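Local coordinates for 2-polyprenyl-6-methoxyphenol hydroxylase-like FAD-dependent oxidoreductase (Streptomyces sp. NRRL 11266, PDB 6UI5), which binds flavin-adenine dinucleotide and belongs to the FAD-dependent oxidoreductases related to aromatic-ring hydroxylases, pairing a Rossmann-type FAD domain with a thioredoxin-like C-terminal domain, at residues A[301-306]-A[325-330]; A[311-314]-A[318-321]; A[388-393]-A[488-493]; A[442-447]-A[482-487]; A[465-468]-A[474-477]. One frame throughout, in Å; residues are numbered along the deposited sequence.

Contact 1 (A[301-306]-A[325-330]); sequences IGDAVN and DSYHVE
Asn306 and Glu330 make a buried polar link between two helices. Asn306 ND2 donates to Glu330 OE2 over 2.7 Å, and the bond is close to straight, with an N-H...O angle of 163°. The oxygen lies almost in the amide plane and accepts through its anti lone pair, while the amide and carboxylate planes are turned 67° apart. Asn306 can reach it because its CG stands anti to the backbone N (chi1 -172°), which carries the amide out toward the other helix. An amide suits this place: one end donates to Glu330, while OD1 accepts from Lys310. That lysine also forms a salt bridge with Glu330 OE2, and Arg469 pairs with OE1, so both carboxylate oxygens of this buried acid are matched by positive charge, which probably favours its ionised form.

The segments belong to consecutive helices of the FAD-binding domain, 295-316 and 325-346, and run nearly antiparallel. Their axes come no nearer than 10.5 Å, a distance bridged by the side chains of Asn306, Glu330 and Tyr327.

The van der Waals part belongs to Tyr327. Its ring presents an edge to the facing helix: CE1 lies 3.6 Å from the backbone O of Asp303, which sits in the ring plane, and CD1 is 3.6 Å from Asn306 OD1. A long, flat ring suits the place, since its edge packs on the helix backbone while its hydroxyl reaches Ile281 O. The Asp303 carboxylate is engaged by His287, Gly283 N and Arg331; the side chain of Asp303 is about 7 Å from the bound flavin-adenine dinucleotide.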
# COMPACT_ATOMS: atom_id res chain seq x y z
N ILE A 301 -17.35 -3.48 20.03
CA ILE A 301 -17.47 -2.67 21.23
C ILE A 301 -17.50 -1.19 20.85
O ILE A 301 -18.33 -0.42 21.36
CB ILE A 301 -16.32 -3.01 22.19
CG1 ILE A 301 -16.41 -4.48 22.62
CG2 ILE A 301 -16.40 -2.14 23.40
CD1 ILE A 301 -17.44 -4.70 23.68
N GLY A 302 -16.63 -0.78 19.92
CA GLY A 302 -16.65 0.59 19.40
C GLY A 302 -18.01 1.00 18.88
O GLY A 302 -18.46 2.11 19.15
N ASP A 303 -18.70 0.10 18.18
CA ASP A 303 -20.03 0.42 17.65
C ASP A 303 -20.98 0.78 18.79
O ASP A 303 -21.70 1.78 18.73
CB ASP A 303 -20.59 -0.76 16.85
CG ASP A 303 -20.02 -0.88 15.44
OD1 ASP A 303 -19.33 0.03 14.94
OD2 ASP A 303 -20.30 -1.92 14.79
N ALA A 304 -20.98 -0.03 19.85
CA ALA A 304 -21.95 0.17 20.92
C ALA A 304 -21.62 1.40 21.74
O ALA A 304 -22.52 2.12 22.19
CB ALA A 304 -22.00 -1.07 21.83
N VAL A 305 -20.33 1.63 21.99
CA VAL A 305 -19.95 2.80 22.76
C VAL A 305 -20.36 4.07 22.02
O VAL A 305 -20.92 4.99 22.61
CB VAL A 305 -18.45 2.74 23.10
CG1 VAL A 305 -17.98 4.02 23.75
CG2 VAL A 305 -18.20 1.53 24.04
N ASN A 306 -20.18 4.07 20.69
CA ASN A 306 -20.65 5.20 19.89
C ASN A 306 -22.16 5.36 19.97
O ASN A 306 -22.66 6.47 20.19
CB ASN A 306 -20.22 5.02 18.44
CG ASN A 306 -20.51 6.27 17.61
OD1 ASN A 306 -21.66 6.59 17.34
ND2 ASN A 306 -19.45 6.99 17.23
N ASP A 325 -27.61 10.55 13.42
CA ASP A 325 -27.11 10.31 12.07
C ASP A 325 -25.60 10.24 12.05
O ASP A 325 -25.02 9.78 11.06
CB ASP A 325 -27.64 11.37 11.10
CG ASP A 325 -29.10 11.14 10.71
OD1 ASP A 325 -29.54 9.97 10.61
OD2 ASP A 325 -29.81 12.14 10.48
N SER A 326 -24.95 10.72 13.11
CA SER A 326 -23.50 10.61 13.20
C SER A 326 -23.08 9.21 13.58
O SER A 326 -21.90 8.86 13.39
CB SER A 326 -22.94 11.61 14.21
OG SER A 326 -23.11 11.16 15.55
N TYR A 327 -24.00 8.39 14.10
CA TYR A 327 -23.69 6.98 14.27
C TYR A 327 -23.22 6.38 12.95
O TYR A 327 -22.07 5.93 12.83
CB TYR A 327 -24.89 6.23 14.81
CG TYR A 327 -24.66 4.73 14.85
CD1 TYR A 327 -23.78 4.18 15.76
CD2 TYR A 327 -25.33 3.89 13.97
CE1 TYR A 327 -23.55 2.83 15.80
CE2 TYR A 327 -25.12 2.53 14.01
CZ TYR A 327 -24.22 2.01 14.92
OH TYR A 327 -23.98 0.67 14.97
N HIS A 328 -24.07 6.44 11.91
CA HIS A 328 -23.64 5.90 10.62
C HIS A 328 -22.35 6.56 10.13
O HIS A 328 -21.41 5.88 9.69
CB HIS A 328 -24.70 6.04 9.54
CG HIS A 328 -24.19 5.66 8.18
ND1 HIS A 328 -24.25 4.37 7.69
CD2 HIS A 328 -23.50 6.38 7.25
CE1 HIS A 328 -23.68 4.32 6.50
NE2 HIS A 328 -23.21 5.53 6.21
N VAL A 329 -22.29 7.90 10.15
CA VAL A 329 -21.12 8.58 9.60
C VAL A 329 -19.85 8.08 10.26
O VAL A 329 -18.89 7.67 9.60
CB VAL A 329 -21.25 10.10 9.76
CG1 VAL A 329 -20.00 10.76 9.17
CG2 VAL A 329 -22.51 10.57 9.09
N GLU A 330 -19.84 8.11 11.59
CA GLU A 330 -18.64 7.76 12.32
C GLU A 330 -18.32 6.29 12.19
O GLU A 330 -17.16 5.92 11.97
CB GLU A 330 -18.79 8.16 13.79
CG GLU A 330 -18.41 9.60 14.02
CD GLU A 330 -19.10 10.21 15.23
OE1 GLU A 330 -19.24 11.45 15.25
OE2 GLU A 330 -19.50 9.46 16.14

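Contact 2 (A[311-314]-A[318-321]); sequences IAAE and WAPA. Unlike the reference sequence in segment 311-314: Glu314 (reference Asp).
The carbonyl oxygen of Ala313 faces two successive amides of the chain as it turns back after the helix, accepting weak hydrogen bonds from Trp318 N (3.2 Å) and Ala319 N (3.3 Å); the CA atoms of Ala313 and Ala319 come within 4.7 Å. Neither bond is well aligned, the N-H...O angle falling to 134° for Trp318, so two weak bonds share one acceptor near the helix end.

The side chain of Ala313 is the centre of the packing. Its CB points at the loop and sits over one face of the Trp318 indole, 3.4 Å from the centroid of the six-membered ring and only 11° off the ring normal, a CH-pi contact. Trp318 brings its ring there with CG between the backbone N and the carbonyl carbon (chi1 62°), which folds the indole back across the helix. A methyl group is small enough for the ring to lie this close. Ala319 adds a second methyl, its CB 3.7 Å from Ala313 CB and 3.5 Å from Glu314 N. At the margin, the bent Glu314 chain brings OE2 to 3.8 Å from Ala319 CB.

The indole also takes part in a cation-pi interaction with Arg450. In the FAD-binding domain, the contact joins the C-terminal part of helix 295-316, whose Ile311 and Glu314 lie against strand 150-153 of the parallel sheet, to the turn that leads into helix 325-346.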
# COMPACT_ATOMS: atom_id res chain seq x y z
N ILE A 311 -28.40 7.35 21.45
CA ILE A 311 -29.78 6.93 21.71
C ILE A 311 -30.24 7.45 23.06
O ILE A 311 -31.36 7.97 23.19
CB ILE A 311 -29.93 5.39 21.64
CG1 ILE A 311 -30.16 4.90 20.23
CG2 ILE A 311 -31.15 4.98 22.45
CD1 ILE A 311 -30.27 3.42 20.15
N ALA A 312 -29.40 7.32 24.09
CA ALA A 312 -29.83 7.79 25.41
C ALA A 312 -30.15 9.28 25.39
O ALA A 312 -31.17 9.71 25.95
CB ALA A 312 -28.77 7.49 26.47
N ALA A 313 -29.31 10.07 24.70
CA ALA A 313 -29.59 11.49 24.56
C ALA A 313 -30.93 11.73 23.88
O ALA A 313 -31.70 12.60 24.30
CB ALA A 313 -28.47 12.17 23.77
N GLU A 314 -31.22 10.99 22.81
CA GLU A 314 -32.50 11.17 22.15
C GLU A 314 -33.65 10.82 23.07
O GLU A 314 -34.64 11.56 23.15
CB GLU A 314 -32.57 10.34 20.88
CG GLU A 314 -33.93 10.44 20.22
CD GLU A 314 -34.11 11.73 19.45
OE1 GLU A 314 -35.28 12.17 19.31
OE2 GLU A 314 -33.08 12.30 19.01
N TRP A 318 -32.52 15.69 24.84
CA TRP A 318 -31.57 16.77 24.65
C TRP A 318 -30.64 16.54 23.47
O TRP A 318 -29.83 17.43 23.17
CB TRP A 318 -30.76 16.99 25.93
CG TRP A 318 -29.90 15.87 26.44
CD1 TRP A 318 -30.14 15.09 27.54
CD2 TRP A 318 -28.63 15.45 25.93
NE1 TRP A 318 -29.11 14.19 27.73
CE2 TRP A 318 -28.17 14.40 26.75
CE3 TRP A 318 -27.84 15.84 24.84
CZ2 TRP A 318 -26.96 13.75 26.53
CZ3 TRP A 318 -26.64 15.18 24.61
CH2 TRP A 318 -26.21 14.15 25.45
N ALA A 319 -30.72 15.40 22.82
CA ALA A 319 -29.92 15.16 21.63
C ALA A 319 -30.17 16.26 20.61
O ALA A 319 -31.33 16.65 20.39
CB ALA A 319 -30.28 13.80 21.02
N PRO A 320 -29.13 16.82 19.99
CA PRO A 320 -29.33 17.64 18.79
C PRO A 320 -29.99 16.83 17.69
O PRO A 320 -30.00 15.59 17.70
CB PRO A 320 -27.91 18.06 18.38
CG PRO A 320 -27.09 17.94 19.62
CD PRO A 320 -27.72 16.80 20.43
N ALA A 321 -30.52 17.54 16.69
CA ALA A 321 -31.32 16.89 15.66
C ALA A 321 -30.52 15.86 14.87
O ALA A 321 -31.05 14.80 14.50
CB ALA A 321 -31.91 17.95 14.72

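Contact 3 (A[388-393]-A[488-493]); sequences IAYEGV and RTALRT
Tyr390 lies against one side of a helix, meeting Thr489, Ala490 and Thr493 with different parts of its side chain. With CG anti to the carbonyl carbon (chi1 -57°), the ring is carried to the helix, its hydroxyl end near Ala490. The backbone N of Ala490 lies over one ring face, 4.0 Å above the plane of Tyr390 and offset toward the rim. The Ala490 methyl meets the phenol end, with CB 3.3 Å from Tyr390 OH and 3.6 Å from Tyr390 CZ; a side chain this short lets the phenol lie close to the helix backbone.

The helix is 484-495, part of the C-terminal domain, which by family is thioredoxin-like. Segment 388-393 belongs to the loop between helix 369-379 and strand 411-414, which the tyrosine joins to the helix. Its hydroxyl hydrogen-bonds Ala475 O on a neighbouring strand, so the ring spans helix and sheet, its one polar atom satisfied.

Thr489 runs past Tyr390 in the opposite direction, and its CG2 methyl rests 3.5 Å from Tyr390 CB, at the root of the ring. Thr493 comes to the edge instead: its OG1 lies in the ring plane, 3.2 Å from Tyr390 CE1. Threonine fits at 489 by offering its methyl to the tyrosine while its hydroxyl is weakly bonded to Asp485 O; at 493 it is the hydroxyl oxygen that faces the ring.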
# COMPACT_ATOMS: atom_id res chain seq x y z
N ILE A 388 -14.09 15.95 13.26
CA ILE A 388 -14.57 17.03 14.12
C ILE A 388 -14.42 18.32 13.34
O ILE A 388 -13.30 18.73 13.01
CB ILE A 388 -13.80 17.10 15.45
CG1 ILE A 388 -13.94 15.81 16.27
CG2 ILE A 388 -14.21 18.35 16.26
CD1 ILE A 388 -15.22 15.70 17.07
N ALA A 389 -15.54 18.96 13.02
CA ALA A 389 -15.54 20.29 12.40
C ALA A 389 -16.78 21.04 12.84
O ALA A 389 -17.81 20.44 13.16
CB ALA A 389 -15.50 20.21 10.88
N TYR A 390 -16.69 22.36 12.86
CA TYR A 390 -17.79 23.19 13.30
C TYR A 390 -17.96 24.35 12.33
O TYR A 390 -16.98 24.79 11.70
CB TYR A 390 -17.56 23.72 14.74
CG TYR A 390 -17.34 22.62 15.74
CD1 TYR A 390 -18.39 21.82 16.15
CD2 TYR A 390 -16.07 22.38 16.28
CE1 TYR A 390 -18.21 20.82 17.06
CE2 TYR A 390 -15.88 21.38 17.20
CZ TYR A 390 -16.95 20.59 17.58
OH TYR A 390 -16.82 19.56 18.50
N GLU A 391 -19.19 24.82 12.20
CA GLU A 391 -19.42 25.97 11.33
C GLU A 391 -18.71 27.19 11.88
O GLU A 391 -18.67 27.41 13.10
CB GLU A 391 -20.92 26.25 11.18
CG GLU A 391 -21.59 25.68 9.90
CD GLU A 391 -20.73 25.78 8.63
OE1 GLU A 391 -19.89 26.70 8.49
OE2 GLU A 391 -20.88 24.91 7.74
N GLY A 392 -18.08 27.96 10.99
CA GLY A 392 -17.41 29.17 11.43
C GLY A 392 -15.96 28.96 11.79
O GLY A 392 -15.06 29.66 11.29
N VAL A 393 -15.73 28.00 12.68
CA VAL A 393 -14.38 27.58 13.08
C VAL A 393 -13.62 27.15 11.83
O VAL A 393 -14.16 26.36 11.02
CB VAL A 393 -14.44 26.44 14.11
CG1 VAL A 393 -13.02 25.94 14.42
CG2 VAL A 393 -15.14 26.90 15.37
N ARG A 488 -18.13 26.40 23.30
CA ARG A 488 -19.59 26.56 23.32
C ARG A 488 -20.21 26.02 22.03
O ARG A 488 -21.37 25.59 22.03
CB ARG A 488 -19.98 28.04 23.52
CG ARG A 488 -19.94 28.56 24.97
CD ARG A 488 -20.54 29.98 25.14
NE ARG A 488 -19.72 31.05 24.54
CZ ARG A 488 -18.78 31.76 25.18
NH1 ARG A 488 -18.51 31.54 26.46
NH2 ARG A 488 -18.11 32.71 24.54
N THR A 489 -19.47 26.05 20.92
CA THR A 489 -20.00 25.48 19.69
C THR A 489 -20.02 23.95 19.79
O THR A 489 -21.07 23.32 19.61
CB THR A 489 -19.15 25.96 18.51
OG1 THR A 489 -19.34 27.39 18.32
CG2 THR A 489 -19.53 25.21 17.22
N ALA A 490 -18.88 23.36 20.14
CA ALA A 490 -18.77 21.94 20.40
C ALA A 490 -19.86 21.44 21.35
O ALA A 490 -20.45 20.38 21.13
CB ALA A 490 -17.38 21.66 20.97
N LEU A 491 -20.15 22.21 22.40
CA LEU A 491 -21.16 21.76 23.35
C LEU A 491 -22.55 21.77 22.73
O LEU A 491 -23.36 20.88 23.03
CB LEU A 491 -21.11 22.63 24.60
CG LEU A 491 -19.91 22.29 25.47
CD1 LEU A 491 -19.71 23.41 26.47
CD2 LEU A 491 -20.11 20.91 26.19
N ARG A 492 -22.85 22.77 21.89
CA ARG A 492 -24.16 22.79 21.24
C ARG A 492 -24.30 21.65 20.24
O ARG A 492 -25.39 21.06 20.12
CB ARG A 492 -24.41 24.12 20.56
CG ARG A 492 -24.56 25.27 21.55
CD ARG A 492 -24.53 26.64 20.87
NE ARG A 492 -24.53 27.71 21.87
CZ ARG A 492 -25.61 28.09 22.55
NH1 ARG A 492 -26.78 27.49 22.34
NH2 ARG A 492 -25.52 29.06 23.45
N THR A 493 -23.23 21.31 19.52
CA THR A 493 -23.42 20.37 18.43
C THR A 493 -23.48 18.94 18.94
O THR A 493 -24.21 18.13 18.37
CB THR A 493 -22.34 20.54 17.35
OG1 THR A 493 -21.17 19.77 17.66
CG2 THR A 493 -21.94 22.02 17.17

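Contact 4 (A[442-447]-A[482-487]); sequences QEESGW and WGQDEL
Gln484 meets both Gln442 and Glu444, drawing the loop 442-447 onto the start of a helix. Just ahead of it, Gly483 occupies the N-cap position, and its backbone N donates to Glu486 OE2 at 2.9 Å, the carboxylate being met from above its plane. The side chain of Glu486 thus folds back on the first turn, where a negative charge would probably be favoured by the helix N-terminus.

Gln484 itself has CG anti to the backbone N (chi1 -162°) and then bends at chi2, which delivers its amide to the loop. NE2 donates to the backbone O of Gln442 at 2.9 Å, well off straight at 135° and tilted from the carbonyl plane. The same nitrogen is modelled 2.3 Å from Glu444 OE2; the bond is nearly linear, but so short that its exact length is doubtful. As modelled, NE2 faces two acceptors, a task to which a glutamine amide is suited. The amides of Gln442 and Gln484 are stacked, their planes 27° apart.

Helix 484-495 is the last helix of the C-terminal domain, thioredoxin-like by family, and the loop it meets connects strands 430-434 and 451-455 of that domain's sheet. Further on, Leu487 supplies the apolar part: its CD2 packs 3.4 Å from Glu444 CG, against the bent aliphatic stem of the glutamate. Glu444 OE2 also pairs with Arg488, the next residue of the helix, in a salt bridge.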
# COMPACT_ATOMS: atom_id res chain seq x y z
N GLN A 442 -13.11 28.06 32.59
CA GLN A 442 -14.45 28.58 32.84
C GLN A 442 -15.44 27.53 32.35
O GLN A 442 -15.54 27.29 31.14
CB GLN A 442 -14.68 29.92 32.14
CG GLN A 442 -16.14 30.41 32.23
CD GLN A 442 -16.51 31.31 31.05
OE1 GLN A 442 -17.62 31.20 30.50
NE2 GLN A 442 -15.60 32.20 30.66
N GLU A 443 -16.15 26.89 33.27
CA GLU A 443 -17.07 25.84 32.86
C GLU A 443 -18.40 26.45 32.43
O GLU A 443 -18.95 27.31 33.12
CB GLU A 443 -17.28 24.82 33.98
CG GLU A 443 -17.75 25.36 35.29
CD GLU A 443 -18.34 24.27 36.16
OE1 GLU A 443 -19.16 23.48 35.62
OE2 GLU A 443 -17.98 24.18 37.35
N GLU A 444 -18.90 26.01 31.28
CA GLU A 444 -20.18 26.50 30.80
C GLU A 444 -21.27 25.79 31.59
O GLU A 444 -21.65 24.65 31.29
CB GLU A 444 -20.31 26.29 29.30
CG GLU A 444 -19.23 26.99 28.48
CD GLU A 444 -19.32 28.53 28.53
OE1 GLU A 444 -20.43 29.07 28.73
OE2 GLU A 444 -18.29 29.22 28.35
N SER A 445 -21.77 26.46 32.63
CA SER A 445 -22.77 25.90 33.53
C SER A 445 -24.04 25.46 32.80
O SER A 445 -24.90 24.84 33.43
CB SER A 445 -23.16 26.92 34.60
OG SER A 445 -23.91 27.99 34.03
N GLY A 446 -24.21 25.82 31.55
CA GLY A 446 -25.42 25.40 30.89
C GLY A 446 -25.37 23.89 30.83
O GLY A 446 -26.24 23.20 31.36
N TRP A 447 -24.31 23.37 30.25
CA TRP A 447 -24.23 21.94 30.06
C TRP A 447 -23.82 21.17 31.33
O TRP A 447 -23.59 19.96 31.24
CB TRP A 447 -23.27 21.68 28.90
CG TRP A 447 -23.80 22.25 27.62
CD1 TRP A 447 -24.52 21.58 26.66
CD2 TRP A 447 -23.68 23.60 27.16
NE1 TRP A 447 -24.84 22.44 25.63
CE2 TRP A 447 -24.33 23.68 25.91
CE3 TRP A 447 -23.08 24.76 27.68
CZ2 TRP A 447 -24.41 24.86 25.17
CZ3 TRP A 447 -23.15 25.94 26.95
CH2 TRP A 447 -23.81 25.99 25.71
N TRP A 482 -8.20 27.19 19.61
CA TRP A 482 -9.59 27.26 20.05
C TRP A 482 -9.68 27.74 21.49
O TRP A 482 -8.73 27.64 22.27
CB TRP A 482 -10.29 25.88 19.91
CG TRP A 482 -10.39 25.43 18.50
CD1 TRP A 482 -9.93 26.10 17.39
CD2 TRP A 482 -10.95 24.21 18.02
NE1 TRP A 482 -10.18 25.37 16.26
CE2 TRP A 482 -10.80 24.20 16.62
CE3 TRP A 482 -11.57 23.12 18.65
CZ2 TRP A 482 -11.26 23.15 15.82
CZ3 TRP A 482 -12.02 22.07 17.85
CH2 TRP A 482 -11.86 22.10 16.46
N GLY A 483 -10.84 28.26 21.86
CA GLY A 483 -11.03 28.85 23.17
C GLY A 483 -12.46 28.75 23.56
O GLY A 483 -13.16 27.83 23.14
N GLN A 484 -12.91 29.71 24.37
CA GLN A 484 -14.19 29.56 25.05
C GLN A 484 -15.36 29.58 24.07
O GLN A 484 -16.40 28.97 24.35
CB GLN A 484 -14.33 30.62 26.14
CG GLN A 484 -15.40 30.31 27.17
CD GLN A 484 -15.07 29.09 28.05
OE1 GLN A 484 -13.90 28.75 28.23
NE2 GLN A 484 -16.09 28.44 28.57
N ASP A 485 -15.22 30.23 22.92
CA ASP A 485 -16.37 30.28 22.01
C ASP A 485 -16.51 28.98 21.22
O ASP A 485 -17.63 28.50 21.00
CB ASP A 485 -16.28 31.49 21.07
CG ASP A 485 -17.52 31.64 20.19
OD1 ASP A 485 -18.61 31.15 20.56
OD2 ASP A 485 -17.40 32.21 19.09
N GLU A 486 -15.38 28.41 20.76
CA GLU A 486 -15.40 27.13 20.08
C GLU A 486 -15.95 26.04 20.99
O GLU A 486 -16.73 25.19 20.55
CB GLU A 486 -14.00 26.74 19.62
CG GLU A 486 -13.45 27.49 18.46
CD GLU A 486 -13.00 28.91 18.84
OE1 GLU A 486 -12.81 29.73 17.91
OE2 GLU A 486 -12.87 29.18 20.06
N LEU A 487 -15.52 26.02 22.25
CA LEU A 487 -16.07 25.07 23.20
C LEU A 487 -17.58 25.18 23.29
O LEU A 487 -18.27 24.15 23.37
CB LEU A 487 -15.42 25.28 24.56
CG LEU A 487 -15.98 24.57 25.79
CD1 LEU A 487 -14.83 24.35 26.70
CD2 LEU A 487 -16.92 25.49 26.47

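Contact 5 (A[465-468]-A[474-477]); sequences TLLL and VAWH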
# COMPACT_ATOMS: atom_id res chain seq x y z
N THR A 465 -6.86 22.25 28.57
CA THR A 465 -8.28 21.97 28.71
C THR A 465 -8.73 21.04 27.59
O THR A 465 -8.17 21.07 26.48
CB THR A 465 -9.10 23.29 28.70
OG1 THR A 465 -8.33 24.36 29.29
CG2 THR A 465 -10.44 23.15 29.47
N LEU A 466 -9.72 20.19 27.86
CA LEU A 466 -10.23 19.28 26.84
C LEU A 466 -11.68 18.95 27.15
O LEU A 466 -12.10 18.92 28.32
CB LEU A 466 -9.44 17.96 26.72
CG LEU A 466 -7.90 17.94 26.49
CD1 LEU A 466 -7.12 17.83 27.79
CD2 LEU A 466 -7.41 16.89 25.52
N LEU A 467 -12.46 18.72 26.10
CA LEU A 467 -13.84 18.28 26.25
C LEU A 467 -13.99 16.89 25.64
O LEU A 467 -13.64 16.68 24.47
CB LEU A 467 -14.79 19.27 25.59
CG LEU A 467 -16.27 18.92 25.56
CD1 LEU A 467 -16.98 19.12 26.94
CD2 LEU A 467 -16.96 19.73 24.43
N LEU A 468 -14.48 15.94 26.43
CA LEU A 468 -14.67 14.57 25.95
C LEU A 468 -16.15 14.30 25.78
O LEU A 468 -16.95 14.58 26.69
CB LEU A 468 -14.07 13.55 26.91
CG LEU A 468 -12.64 13.83 27.35
CD1 LEU A 468 -12.24 12.86 28.49
CD2 LEU A 468 -11.66 13.76 26.18
N VAL A 474 -12.33 13.23 21.91
CA VAL A 474 -12.02 14.65 22.12
C VAL A 474 -12.78 15.49 21.10
O VAL A 474 -12.44 15.51 19.92
CB VAL A 474 -10.53 14.93 21.98
CG1 VAL A 474 -10.32 16.47 22.03
CG2 VAL A 474 -9.76 14.24 23.05
N ALA A 475 -13.78 16.24 21.56
CA ALA A 475 -14.48 17.13 20.65
C ALA A 475 -13.93 18.55 20.66
O ALA A 475 -14.30 19.35 19.80
CB ALA A 475 -15.98 17.16 20.98
N TRP A 476 -13.04 18.87 21.60
CA TRP A 476 -12.52 20.23 21.74
C TRP A 476 -11.35 20.21 22.71
O TRP A 476 -11.36 19.46 23.70
CB TRP A 476 -13.60 21.19 22.26
CG TRP A 476 -13.10 22.57 22.67
CD1 TRP A 476 -13.15 23.72 21.93
CD2 TRP A 476 -12.51 22.94 23.93
NE1 TRP A 476 -12.63 24.77 22.63
CE2 TRP A 476 -12.22 24.32 23.86
CE3 TRP A 476 -12.20 22.24 25.10
CZ2 TRP A 476 -11.63 25.02 24.92
CZ3 TRP A 476 -11.62 22.93 26.15
CH2 TRP A 476 -11.34 24.31 26.06
N HIS A 477 -10.37 21.05 22.43
CA HIS A 477 -9.28 21.31 23.35
C HIS A 477 -8.65 22.66 22.97
O HIS A 477 -8.87 23.17 21.87
CB HIS A 477 -8.27 20.17 23.32
CG HIS A 477 -7.44 20.14 22.08
ND1 HIS A 477 -6.64 21.20 21.70
CD2 HIS A 477 -7.28 19.19 21.13
CE1 HIS A 477 -6.02 20.90 20.57
NE2 HIS A 477 -6.38 19.68 20.20
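Strands 465-468 and 474-477 form an antiparallel beta hairpin in the C-terminal domain, thioredoxin-like by family; the second strand is an outermost one of the mixed sheet. The backbone ladder contains a beta bulge. Leu467 and Trp476 make a hydrogen-bonded pair, Leu467 N donating to Trp476 O at 2.7 Å, but the return bond reaches Leu467 O from Ala475 N (2.9 Å), because the register slips by one residue before Leu468 pairs with Val474. Ala475 is the extra residue. Weaker CA-H...O contacts add to these bonds, such as Leu466 CA to Trp476 O at 3.3 Å.

Apolar packing occurs on both faces of the hairpin. On the face shared by Leu466, Leu468, Val474 and His477, the branched tips of Leu468 and Val474 touch, CD2 to CG2, at 3.7 Å, and Leu466 CG lies 3.9 Å from His477 CB. On the other, Leu467 CB packs 4.0 Å from Trp476 CE3; Leu467 also meets Leu491 of helix 484-495. Leucine and valine suit strands buried between that helix and the loops on the far face.

The polar ends turn to partners beyond the two strands: His477 NE2 bonds Asp400, Trp476 NE1 bonds Gly483 O, and Thr465 OG1 bonds Asp478. The tryptophan has CG anti to its own N (chi1 170°), laying the indole back along the neighbouring strand; Thr465 CG2 then meets the indole at its edge, in the ring plane, 3.5 Å from Trp476 CZ3.

Contacts 1 and 5 are buried, while 2, 3 and 4 are only partly so. Contacts 1 and 2 share helix 295-316 of the FAD-binding domain: the first relies on a buried amide-carboxylate bond and a tyrosine edge, with Asp303 near the cofactor, the second on a methyl-indole contact toward the C-terminal end of the helix. Contacts 3 and 4 share helix 484-495, met by an aromatic side chain in one and by an amide in the other, and a salt bridge links them. Contact 5 differs in resting on backbone pairing, and hydrogen bonds tie it to both. Pro320 of contact 2 packs against Thr493 of contact 3, so that the FAD-binding and C-terminal regions touch there.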